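Local atomic coordinates of NAD(FAD)-dependent dehydrogenase, NirB-family (N-terminal domain) (Clostridium acetobutylicum, PDB entry 3KLJ), a protein that catalyses the NADH-dependent reduction of rubredoxin with FAD as cofactor, passing electrons on toward the dioxygen-scavenging proteins of an obligate anaerobe. Residues D187-K197 and R330-M341; G155-Q163 and S304-I312. All coordinates share one frame; numbering follows the deposited sequence. Where two conformers were deposited one is given.

Contact 1. Residues D187-K197 and R330-M341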
loop_
_atom_site.group_PDB
_atom_site.type_symbol
_atom_site.label_atom_id
_atom_site.label_comp_id
_atom_site.label_asym_id
_atom_site.label_seq_id
_atom_site.Cartn_x
_atom_site.Cartn_y
_atom_site.Cartn_z
ATOM N N ASP A 187 -6.840 -17.036 8.123
ATOM C CA ASP A 187 -6.378 -18.399 8.424
ATOM C C ASP A 187 -6.573 -19.284 7.195
ATOM O O ASP A 187 -7.061 -18.812 6.156
ATOM C CB ASP A 187 -7.031 -18.989 9.694
ATOM C CG ASP A 187 -8.554 -19.173 9.582
ATOM O OD1 ASP A 187 -9.086 -20.013 10.343
ATOM O OD2 ASP A 187 -9.224 -18.502 8.767
ATOM N N ARG A 188 -6.185 -20.557 7.299
ATOM C CA ARG A 188 -6.255 -21.454 6.154
ATOM C C ARG A 188 -7.686 -21.573 5.637
ATOM O O ARG A 188 -7.931 -21.425 4.435
ATOM C CB ARG A 188 -5.678 -22.835 6.492
ATOM C CG ARG A 188 -5.815 -23.836 5.368
ATOM C CD ARG A 188 -5.310 -25.224 5.782
ATOM N NE ARG A 188 -5.508 -26.195 4.714
ATOM C CZ ARG A 188 -6.617 -26.914 4.552
ATOM N NH1 ARG A 188 -7.641 -26.765 5.390
ATOM N NH2 ARG A 188 -6.704 -27.783 3.543
ATOM N N ASP A 189 -8.614 -21.842 6.548
ATOM C CA ASP A 189 -10.022 -22.055 6.208
ATOM C C ASP A 189 -10.632 -20.772 5.607
ATOM O O ASP A 189 -11.460 -20.836 4.702
ATOM C CB ASP A 189 -10.821 -22.501 7.443
ATOM C CG ASP A 189 -10.345 -23.847 8.026
ATOM O OD1 ASP A 189 -10.689 -24.148 9.181
ATOM O OD2 ASP A 189 -9.636 -24.617 7.350
ATOM N N GLY A 190 -10.213 -19.616 6.113
ATOM C CA GLY A 190 -10.646 -18.320 5.552
ATOM C C GLY A 190 -10.194 -18.163 4.109
ATOM O O GLY A 190 -10.990 -17.823 3.233
ATOM N N GLY A 191 -8.911 -18.431 3.866
ATOM C CA GLY A 191 -8.332 -18.331 2.530
ATOM C C GLY A 191 -8.953 -19.278 1.520
ATOM O O GLY A 191 -9.106 -18.930 0.339
ATOM N N LEU A 192 -9.278 -20.489 1.965
ATOM C CA LEU A 192 -9.918 -21.464 1.100
ATOM C C LEU A 192 -11.371 -21.075 0.836
ATOM O O LEU A 192 -11.875 -21.270 -0.265
ATOM C CB LEU A 192 -9.820 -22.882 1.690
ATOM C CG LEU A 192 -8.414 -23.500 1.652
ATOM C CD1 LEU A 192 -8.447 -24.904 2.242
ATOM C CD2 LEU A 192 -7.821 -23.521 0.223
ATOM N N PHE A 193 -12.036 -20.506 1.841
ATOM C CA PHE A 193 -13.353 -19.921 1.639
ATOM C C PHE A 193 -13.263 -18.863 0.527
ATOM O O PHE A 193 -14.050 -18.884 -0.427
ATOM C CB PHE A 193 -13.880 -19.329 2.958
ATOM C CG PHE A 193 -15.256 -18.723 2.861
ATOM C CD1 PHE A 193 -15.423 -17.389 2.477
ATOM C CD2 PHE A 193 -16.383 -19.475 3.176
ATOM C CE1 PHE A 193 -16.695 -16.820 2.395
ATOM C CE2 PHE A 193 -17.663 -18.916 3.102
ATOM C CZ PHE A 193 -17.822 -17.593 2.709
ATOM N N LEU A 194 -12.289 -17.960 0.641
ATOM C CA LEU A 194 -12.078 -16.934 -0.360
ATOM C C LEU A 194 -11.728 -17.536 -1.742
ATOM O O LEU A 194 -12.314 -17.154 -2.756
ATOM C CB LEU A 194 -10.987 -15.952 0.109
ATOM C CG LEU A 194 -10.648 -14.791 -0.830
ATOM C CD1 LEU A 194 -11.825 -13.810 -0.898
ATOM C CD2 LEU A 194 -9.376 -14.073 -0.363
ATOM N N LYS A 195 -10.793 -18.483 -1.773
ATOM C CA LYS A 195 -10.432 -19.176 -3.022
ATOM C C LYS A 195 -11.673 -19.735 -3.737
ATOM O O LYS A 195 -11.813 -19.569 -4.947
ATOM C CB LYS A 195 -9.435 -20.308 -2.756
ATOM C CG LYS A 195 -8.952 -21.019 -4.033
ATOM C CD LYS A 195 -8.267 -22.337 -3.741
ATOM C CE LYS A 195 -7.830 -23.022 -5.038
ATOM N NZ LYS A 195 -8.964 -23.389 -5.945
ATOM N N ASP A 196 -12.567 -20.381 -2.982
ATOM C CA ASP A 196 -13.812 -20.949 -3.525
ATOM C C ASP A 196 -14.700 -19.871 -4.139
ATOM O O ASP A 196 -15.160 -20.000 -5.275
ATOM C CB ASP A 196 -14.576 -21.729 -2.438
ATOM C CG ASP A 196 -16.071 -21.905 -2.754
ATOM O OD1 ASP A 196 -16.424 -22.316 -3.878
ATOM O OD2 ASP A 196 -16.899 -21.649 -1.857
ATOM N N LYS A 197 -14.947 -18.813 -3.374
ATOM C CA LYS A 197 -15.775 -17.703 -3.833
ATOM C C LYS A 197 -15.184 -17.029 -5.083
ATOM O O LYS A 197 -15.914 -16.652 -6.007
ATOM C CB LYS A 197 -15.939 -16.665 -2.718
ATOM C CG LYS A 197 -16.830 -17.077 -1.553
ATOM C CD LYS A 197 -18.267 -17.335 -1.991
ATOM C CE LYS A 197 -19.160 -17.570 -0.802
ATOM N NZ LYS A 197 -20.338 -18.405 -1.176
ATOM N N ARG A 330 -14.824 -20.334 14.869
ATOM C CA ARG A 330 -14.932 -20.231 13.428
ATOM C C ARG A 330 -16.383 -20.458 13.010
ATOM O O ARG A 330 -17.078 -21.273 13.604
ATOM C CB ARG A 330 -14.012 -21.272 12.783
ATOM C CG ARG A 330 -13.902 -21.216 11.270
ATOM C CD ARG A 330 -12.828 -22.184 10.759
ATOM N NE ARG A 330 -11.472 -21.762 11.138
ATOM C CZ ARG A 330 -10.739 -22.303 12.116
ATOM N NH1 ARG A 330 -11.208 -23.319 12.844
ATOM N NH2 ARG A 330 -9.522 -21.826 12.366
ATOM N N SER A 331 -16.830 -19.722 11.995
ATOM C CA SER A 331 -18.141 -19.934 11.390
ATOM C C SER A 331 -18.033 -19.847 9.876
ATOM O O SER A 331 -17.498 -18.867 9.344
ATOM C CB SER A 331 -19.148 -18.896 11.903
ATOM O OG SER A 331 -20.379 -18.986 11.199
ATOM N N THR A 332 -18.523 -20.875 9.188
ATOM C CA THR A 332 -18.602 -20.868 7.736
ATOM C C THR A 332 -20.071 -20.911 7.327
ATOM O O THR A 332 -20.799 -21.831 7.693
ATOM C CB THR A 332 -17.844 -22.071 7.112
ATOM O OG1 THR A 332 -16.475 -22.046 7.530
ATOM C CG2 THR A 332 -17.906 -22.036 5.588
ATOM N N GLN A 333 -20.495 -19.898 6.579
ATOM C CA GLN A 333 -21.852 -19.830 6.040
ATOM C C GLN A 333 -21.764 -19.654 4.527
ATOM O O GLN A 333 -20.666 -19.564 3.991
ATOM C CB GLN A 333 -22.610 -18.669 6.679
ATOM C CG GLN A 333 -22.794 -18.805 8.188
ATOM C CD GLN A 333 -23.384 -17.562 8.817
ATOM O OE1 GLN A 333 -24.306 -16.958 8.269
ATOM N NE2 GLN A 333 -22.861 -17.174 9.979
ATOM N N GLU A 334 -22.909 -19.612 3.847
ATOM C CA GLU A 334 -22.939 -19.435 2.393
ATOM C C GLU A 334 -22.439 -18.049 1.967
ATOM O O GLU A 334 -21.763 -17.911 0.959
ATOM C CB GLU A 334 -24.350 -19.703 1.841
ATOM C CG GLU A 334 -24.470 -19.693 0.303
ATOM C CD GLU A 334 -23.760 -20.865 -0.385
ATOM O OE1 GLU A 334 -23.957 -22.025 0.039
ATOM O OE2 GLU A 334 -23.019 -20.631 -1.369
ATOM N N ASP A 335 -22.762 -17.039 2.764
ATOM C CA ASP A 335 -22.497 -15.643 2.433
ATOM C C ASP A 335 -21.291 -15.063 3.175
ATOM O O ASP A 335 -20.762 -14.027 2.778
ATOM C CB ASP A 335 -23.742 -14.785 2.735
ATOM C CG ASP A 335 -24.449 -15.188 4.042
ATOM O OD1 ASP A 335 -24.764 -14.291 4.862
ATOM O OD2 ASP A 335 -24.709 -16.398 4.252
ATOM N N LYS A 336 -20.870 -15.717 4.256
ATOM C CA LYS A 336 -19.850 -15.137 5.126
ATOM C C LYS A 336 -18.948 -16.152 5.830
ATOM O O LYS A 336 -19.317 -17.305 6.014
ATOM C CB LYS A 336 -20.483 -14.167 6.137
ATOM C CG LYS A 336 -21.307 -14.812 7.236
ATOM C CD LYS A 336 -21.959 -13.758 8.155
ATOM C CE LYS A 336 -23.222 -13.171 7.524
ATOM N NZ LYS A 336 -23.894 -12.185 8.412
ATOM N N TYR A 337 -17.747 -15.707 6.183
ATOM C CA TYR A 337 -16.811 -16.509 6.945
ATOM C C TYR A 337 -16.368 -15.665 8.122
ATOM O O TYR A 337 -16.067 -14.468 7.973
ATOM C CB TYR A 337 -15.596 -16.937 6.093
ATOM C CG TYR A 337 -14.533 -17.652 6.906
ATOM C CD1 TYR A 337 -14.605 -19.035 7.130
ATOM C CD2 TYR A 337 -13.482 -16.945 7.494
ATOM C CE1 TYR A 337 -13.646 -19.695 7.893
ATOM C CE2 TYR A 337 -12.518 -17.591 8.259
ATOM C CZ TYR A 337 -12.604 -18.969 8.452
ATOM O OH TYR A 337 -11.658 -19.612 9.219
ATOM N N ILE A 338 -16.347 -16.285 9.295
ATOM C CA ILE A 338 -15.920 -15.609 10.515
ATOM C C ILE A 338 -14.861 -16.449 11.200
ATOM O O ILE A 338 -15.030 -17.653 11.345
ATOM C CB ILE A 338 -17.092 -15.410 11.500
ATOM C CG1 ILE A 338 -18.194 -14.564 10.854
ATOM C CG2 ILE A 338 -16.587 -14.799 12.833
ATOM C CD1 ILE A 338 -19.568 -14.697 11.522
ATOM N N VAL A 339 -13.766 -15.810 11.602
ATOM C CA VAL A 339 -12.815 -16.441 12.506
ATOM C C VAL A 339 -12.449 -15.455 13.612
ATOM O O VAL A 339 -12.195 -14.270 13.364
ATOM C CB VAL A 339 -11.567 -17.054 11.772
ATOM C CG1 VAL A 339 -10.702 -15.983 11.095
ATOM C CG2 VAL A 339 -10.740 -17.901 12.728
ATOM N N CYS A 340 -12.453 -15.959 14.838
ATOM C CA CYS A 340 -12.247 -15.133 16.005
ATOM C C CYS A 340 -11.253 -15.854 16.922
ATOM O O CYS A 340 -11.469 -17.006 17.307
ATOM C CB CYS A 340 -13.617 -14.904 16.659
ATOM S SG CYS A 340 -13.652 -14.057 18.196
ATOM N N MET A 341 -10.148 -15.183 17.241
ATOM C CA MET A 341 -9.065 -15.790 18.022
ATOM C C MET A 341 -8.906 -15.098 19.372
ATOM O O MET A 341 -8.787 -13.871 19.450
ATOM C CB MET A 341 -7.752 -15.768 17.235
ATOM C CG MET A 341 -7.839 -16.477 15.892
ATOM S SD MET A 341 -6.317 -16.458 14.920
ATOM C CE MET A 341 -6.756 -17.591 13.603
HETATM O O HOH W 1 -19.898 -20.396 0.757
#
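Asp187, the N-cap of helix 188-197, meets Arg330 and Tyr337 on a beta hairpin of the C-terminal domain. The helix runs nearly antiparallel to strand 337-341, with axes 8.9 Å apart. A salt bridge and hydrogen bonds hold the helix start. Arg330 grips Asp187 side-on: NH2 lies 2.8 Å and NE 3.1 Å from the same oxygen, OD1, and the carboxylate and guanidinium are nearly coplanar. Asp187 OD2 takes Tyr337 OH at 2.7 Å on its syn lone pair. Gly190 N donates to OD2 too, a capping bond, from above the carboxylate plane. Arg330 NE also donates to Tyr337 OH, so that hydroxyl bridges the two charged groups. Asp189 OD1 stands over a guanidinium face, so its attraction to Arg330 is by charge alone.

Aromatic packing fills the middle. Gly190 CA sits over one face of the Tyr337 ring in a CH-pi contact. With CG anti to the backbone N (chi1 -179°), Phe193 reaches the hairpin and lays a ring face on Tyr337 CB, 3.6 Å from the ring centroid. Gln333 O lies at that ring's edge.

At the hairpin turn, Lys197 bends at chi2 and its NZ donates to Glu334 O at 2.6 Å, nearly in line with the carbonyl.

Contact 2. Residues G155-Q163 and S304-I312. With FAD (flavin-adenine dinucleotide), chain B.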
loop_
_atom_site.group_PDB
_atom_site.type_symbol
_atom_site.label_atom_id
_atom_site.label_comp_id
_atom_site.label_asym_id
_atom_site.label_seq_id
_atom_site.Cartn_x
_atom_site.Cartn_y
_atom_site.Cartn_z
ATOM N N GLY A 155 -1.648 -11.965 -2.607
ATOM C CA GLY A 155 -2.252 -10.860 -1.859
ATOM C C GLY A 155 -3.404 -10.134 -2.530
ATOM O O GLY A 155 -3.816 -10.470 -3.637
ATOM N N ILE A 156 -3.917 -9.130 -1.827
ATOM C CA ILE A 156 -5.038 -8.284 -2.260
ATOM C C ILE A 156 -4.848 -7.659 -3.651
ATOM O O ILE A 156 -5.744 -7.729 -4.503
ATOM C CB ILE A 156 -5.271 -7.145 -1.223
ATOM C CG1 ILE A 156 -6.366 -7.529 -0.248
ATOM C CG2 ILE A 156 -5.619 -5.797 -1.886
ATOM C CD1 ILE A 156 -5.850 -8.139 1.032
ATOM N N LEU A 157 -3.690 -7.050 -3.862
ATOM C CA LEU A 157 -3.399 -6.379 -5.121
ATOM C C LEU A 157 -3.401 -7.356 -6.299
ATOM O O LEU A 157 -3.924 -7.042 -7.372
ATOM C CB LEU A 157 -2.072 -5.615 -5.010
ATOM C CG LEU A 157 -1.398 -4.980 -6.239
ATOM C CD1 LEU A 157 -2.395 -4.347 -7.207
ATOM C CD2 LEU A 157 -0.391 -3.958 -5.762
ATOM N N GLY A 158 -2.838 -8.543 -6.093
ATOM C CA GLY A 158 -2.829 -9.575 -7.131
ATOM C C GLY A 158 -4.233 -9.989 -7.544
ATOM O O GLY A 158 -4.526 -10.157 -8.731
ATOM N N ILE A 159 -5.104 -10.142 -6.552
ATOM C CA ILE A 159 -6.505 -10.478 -6.791
ATOM C C ILE A 159 -7.263 -9.337 -7.478
ATOM O O ILE A 159 -7.934 -9.565 -8.479
ATOM C CB ILE A 159 -7.230 -10.945 -5.504
ATOM C CG1 ILE A 159 -6.433 -12.064 -4.820
ATOM C CG2 ILE A 159 -8.593 -11.510 -5.854
ATOM C CD1 ILE A 159 -6.812 -12.309 -3.370
ATOM N N GLU A 160 -7.138 -8.116 -6.958
ATOM C CA GLU A 160 -7.758 -6.951 -7.597
ATOM C C GLU A 160 -7.313 -6.752 -9.052
ATOM O O GLU A 160 -8.138 -6.414 -9.899
ATOM C CB GLU A 160 -7.498 -5.678 -6.796
ATOM C CG GLU A 160 -8.252 -5.618 -5.472
ATOM C CD GLU A 160 -7.993 -4.343 -4.708
ATOM O OE1 GLU A 160 -7.090 -3.575 -5.096
ATOM O OE2 GLU A 160 -8.691 -4.105 -3.703
ATOM N N LEU A 161 -6.018 -6.953 -9.320
ATOM C CA LEU A 161 -5.457 -6.800 -10.672
ATOM C C LEU A 161 -6.072 -7.808 -11.631
ATOM O O LEU A 161 -6.425 -7.459 -12.762
ATOM C CB LEU A 161 -3.933 -6.945 -10.666
ATOM C CG LEU A 161 -3.146 -6.853 -11.989
ATOM C CD1 LEU A 161 -3.593 -5.691 -12.845
ATOM C CD2 LEU A 161 -1.670 -6.716 -11.689
ATOM N N ALA A 162 -6.200 -9.052 -11.167
ATOM C CA ALA A 162 -6.822 -10.121 -11.942
ATOM C C ALA A 162 -8.221 -9.727 -12.405
ATOM O O ALA A 162 -8.539 -9.862 -13.585
ATOM C CB ALA A 162 -6.864 -11.415 -11.144
ATOM N N GLN A 163 -9.040 -9.228 -11.478
ATOM C CA GLN A 163 -10.386 -8.762 -11.815
ATOM C C GLN A 163 -10.344 -7.598 -12.800
ATOM O O GLN A 163 -11.113 -7.576 -13.760
ATOM C CB GLN A 163 -11.182 -8.358 -10.567
ATOM C CG GLN A 163 -12.645 -7.963 -10.851
ATOM C CD GLN A 163 -13.486 -9.096 -11.458
ATOM O OE1 GLN A 163 -13.498 -9.310 -12.675
ATOM N NE2 GLN A 163 -14.206 -9.809 -10.606
ATOM N N SER A 304 -8.830 -0.633 7.870
ATOM C CA SER A 304 -8.807 -0.795 6.413
ATOM C C SER A 304 -9.773 -1.897 5.995
ATOM O O SER A 304 -9.501 -3.085 6.216
ATOM C CB SER A 304 -7.385 -1.058 5.879
ATOM O OG SER A 304 -6.903 -2.339 6.251
ATOM N N PRO A 305 -10.934 -1.508 5.434
ATOM C CA PRO A 305 -11.791 -2.543 4.875
ATOM C C PRO A 305 -11.257 -2.952 3.513
ATOM O O PRO A 305 -11.273 -2.168 2.565
ATOM C CB PRO A 305 -13.163 -1.862 4.753
ATOM C CG PRO A 305 -13.042 -0.563 5.506
ATOM C CD PRO A 305 -11.596 -0.193 5.445
ATOM N N ILE A 306 -10.734 -4.165 3.440
ATOM C CA ILE A 306 -10.370 -4.756 2.167
ATOM C C ILE A 306 -11.558 -5.630 1.751
ATOM O O ILE A 306 -12.545 -5.678 2.467
ATOM C CB ILE A 306 -9.012 -5.519 2.258
ATOM C CG1 ILE A 306 -9.031 -6.554 3.390
ATOM C CG2 ILE A 306 -7.866 -4.526 2.428
ATOM C CD1 ILE A 306 -7.668 -7.069 3.841
ATOM N N LEU A 307 -11.570 -6.191 0.553
ATOM C CA LEU A 307 -10.854 -5.671 -0.589
ATOM C C LEU A 307 -11.941 -5.371 -1.600
ATOM O O LEU A 307 -13.085 -5.798 -1.432
ATOM C CB LEU A 307 -9.837 -6.687 -1.122
ATOM C CG LEU A 307 -10.206 -7.990 -1.846
ATOM C CD1 LEU A 307 -8.952 -8.635 -2.427
ATOM C CD2 LEU A 307 -10.937 -8.978 -0.955
ATOM N N LYS A 308 -11.603 -4.618 -2.636
ATOM C CA LYS A 308 -12.609 -4.190 -3.595
ATOM C C LYS A 308 -12.813 -5.255 -4.677
ATOM O O LYS A 308 -13.200 -4.930 -5.805
ATOM C CB LYS A 308 -12.215 -2.841 -4.214
ATOM C CG LYS A 308 -11.851 -1.748 -3.208
ATOM C CD LYS A 308 -10.836 -0.791 -3.817
ATOM C CE LYS A 308 -10.347 0.241 -2.814
ATOM N NZ LYS A 308 -9.392 1.193 -3.463
ATOM N N VAL A 309 -12.572 -6.525 -4.335
ATOM C CA VAL A 309 -12.528 -7.580 -5.361
ATOM C C VAL A 309 -13.810 -8.385 -5.497
ATOM O O VAL A 309 -14.383 -8.838 -4.505
ATOM C CB VAL A 309 -11.305 -8.527 -5.223
ATOM C CG1 VAL A 309 -11.655 -9.794 -4.445
ATOM C CG2 VAL A 309 -10.745 -8.872 -6.607
ATOM N N SER A 310 -14.237 -8.534 -6.751
ATOM C CA SER A 310 -15.357 -9.387 -7.152
ATOM C C SER A 310 -16.591 -9.260 -6.260
ATOM O O SER A 310 -17.415 -10.176 -6.187
ATOM C CB SER A 310 -14.891 -10.843 -7.246
ATOM O OG SER A 310 -13.802 -10.965 -8.144
ATOM N N GLY A 311 -16.709 -8.110 -5.595
ATOM C CA GLY A 311 -17.802 -7.837 -4.674
ATOM C C GLY A 311 -17.777 -8.715 -3.439
ATOM O O GLY A 311 -18.830 -9.004 -2.879
ATOM N N ILE A 312 -16.578 -9.146 -3.033
ATOM C CA ILE A 312 -16.365 -9.931 -1.805
ATOM C C ILE A 312 -15.523 -9.127 -0.816
ATOM O O ILE A 312 -14.380 -8.760 -1.113
ATOM C CB ILE A 312 -15.667 -11.291 -2.065
ATOM C CG1 ILE A 312 -16.384 -12.071 -3.170
ATOM C CG2 ILE A 312 -15.621 -12.117 -0.779
ATOM C CD1 ILE A 312 -15.677 -13.339 -3.581
HETATM P PA FAD B . 3.950 6.959 -3.505
HETATM O O1A FAD B . 4.751 5.751 -3.914
HETATM O O2A FAD B . 2.511 6.886 -3.954
HETATM O O5B FAD B . 4.639 8.277 -4.084
HETATM C C5B FAD B . 6.030 8.498 -3.931
HETATM C C4B FAD B . 6.565 9.223 -5.166
HETATM O O4B FAD B . 7.937 9.560 -4.966
HETATM C C3B FAD B . 6.509 8.328 -6.400
HETATM O O3B FAD B . 5.871 9.030 -7.455
HETATM C C2B FAD B . 7.957 8.024 -6.736
HETATM O O2B FAD B . 8.190 7.966 -8.126
HETATM C C1B FAD B . 8.688 9.206 -6.115
HETATM N N9A FAD B . 10.091 8.917 -5.765
HETATM C C8A FAD B . 10.614 7.737 -5.309
HETATM N N7A FAD B . 11.942 7.903 -5.108
HETATM C C5A FAD B . 12.277 9.171 -5.421
HETATM C C6A FAD B . 13.493 9.855 -5.403
HETATM N N6A FAD B . 14.638 9.181 -5.288
HETATM N N1A FAD B . 13.519 11.181 -5.799
HETATM C C2A FAD B . 12.363 11.820 -6.207
HETATM N N3A FAD B . 11.165 11.131 -6.232
HETATM C C4A FAD B . 11.121 9.824 -5.839
HETATM N N1 FAD B . -3.588 1.806 -0.378
HETATM C C2 FAD B . -4.764 1.713 0.335
HETATM O O2 FAD B . -4.838 2.224 1.439
HETATM N N3 FAD B . -5.867 1.074 -0.195
HETATM C C4 FAD B . -5.794 0.506 -1.445
HETATM O O4 FAD B . -6.793 -0.070 -1.883
HETATM C C4X FAD B . -4.601 0.579 -2.178
HETATM N N5 FAD B . -4.504 0.023 -3.445
HETATM C C5X FAD B . -3.326 0.105 -4.163
HETATM C C6 FAD B . -3.234 -0.465 -5.440
HETATM C C7 FAD B . -2.034 -0.363 -6.160
HETATM C C7M FAD B . -1.929 -0.972 -7.528
HETATM C C8 FAD B . -0.934 0.291 -5.604
HETATM C C8M FAD B . 0.370 0.410 -6.353
HETATM C C9 FAD B . -1.032 0.849 -4.335
HETATM C C9A FAD B . -2.226 0.763 -3.612
HETATM N N10 FAD B . -2.319 1.331 -2.343
HETATM C C10 FAD B . -3.500 1.240 -1.632
HETATM C "C1'" FAD B . -1.137 2.015 -1.738
HETATM C "C2'" FAD B . -1.191 3.520 -1.887
HETATM O "O2'" FAD B . -1.111 3.836 -3.262
HETATM C "C3'" FAD B . -0.001 4.086 -1.139
HETATM O "O3'" FAD B . -0.159 3.852 0.248
HETATM C "C4'" FAD B . 0.188 5.578 -1.353
HETATM O "O4'" FAD B . 0.312 5.871 -2.739
HETATM C "C5'" FAD B . 1.472 6.005 -0.654
HETATM O "O5'" FAD B . 1.728 7.335 -1.025
HETATM P P FAD B . 3.200 7.920 -0.893
HETATM O O1P FAD B . 3.179 9.383 -1.302
HETATM O O2P FAD B . 3.768 7.667 0.482
HETATM O O3P FAD B . 4.102 7.044 -1.905
#
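Glu160 places CG beside its backbone N (chi1 -70°) and then runs extended, which carries its carboxylate across to the backbone of Lys308. Lys308 N donates to Glu160 OE2 at 3.1 Å, with an N-H...O angle of 159°. It arrives on the anti side of the oxygen, slightly out of the carboxylate plane. The Lys308 chain runs extended beyond CG toward the flavin, where NZ makes a weak 3.3 Å hydrogen bond to FAD O4. Leu157, on the same helix as Glu160, sets CD1 against the flavin methyl C7M at 3.4 Å. Both segments thus help line the FAD pocket.

Apolar branches fill the rest. Ile156 CD1 meets Ile306 CD1 at 3.5 Å, the two side chains crossing at about a right angle. Ile156 CG1 also lies against CD1 of Leu307, a residue preceded by a cis peptide bond. Further along, Val309 CG2 presses on Ile159 CG2 at 3.5 Å, a tight fit.

Gly155, at the N-cap of helix 156-163, and Gly158 within it fit a Rossmann-type GxGxxG pattern. The helix runs 15° from parallel to the weakly bonded edge strand of about 306-309. Leu198 of helix 188-199 touches Ile159 and Val309, Asn52 of helix 51-56 touches Glu160, and strand 312-317 lies beside Leu307.

Overall arrangement
Contacts 1 and 2 have centres about 16 Å apart, on the same side of the chain's centre. Each sets a helix of the NADH-binding domain against the same five-stranded antiparallel sheet of the C-terminal domain. Helix 156-168 meets edge strand 306-309, while helix 188-199 meets strands 327-332 and 337-343 toward the opposite edge of that sheet. Along the chain the segments alternate: both helices come first, then both sheet regions in the same order. The contacts touch where Lys197 CB packs on Ile312 CD1 at 3.4 Å. Together they join the two domains, contact 2 beside the flavin and contact 1 away from the annotated sites.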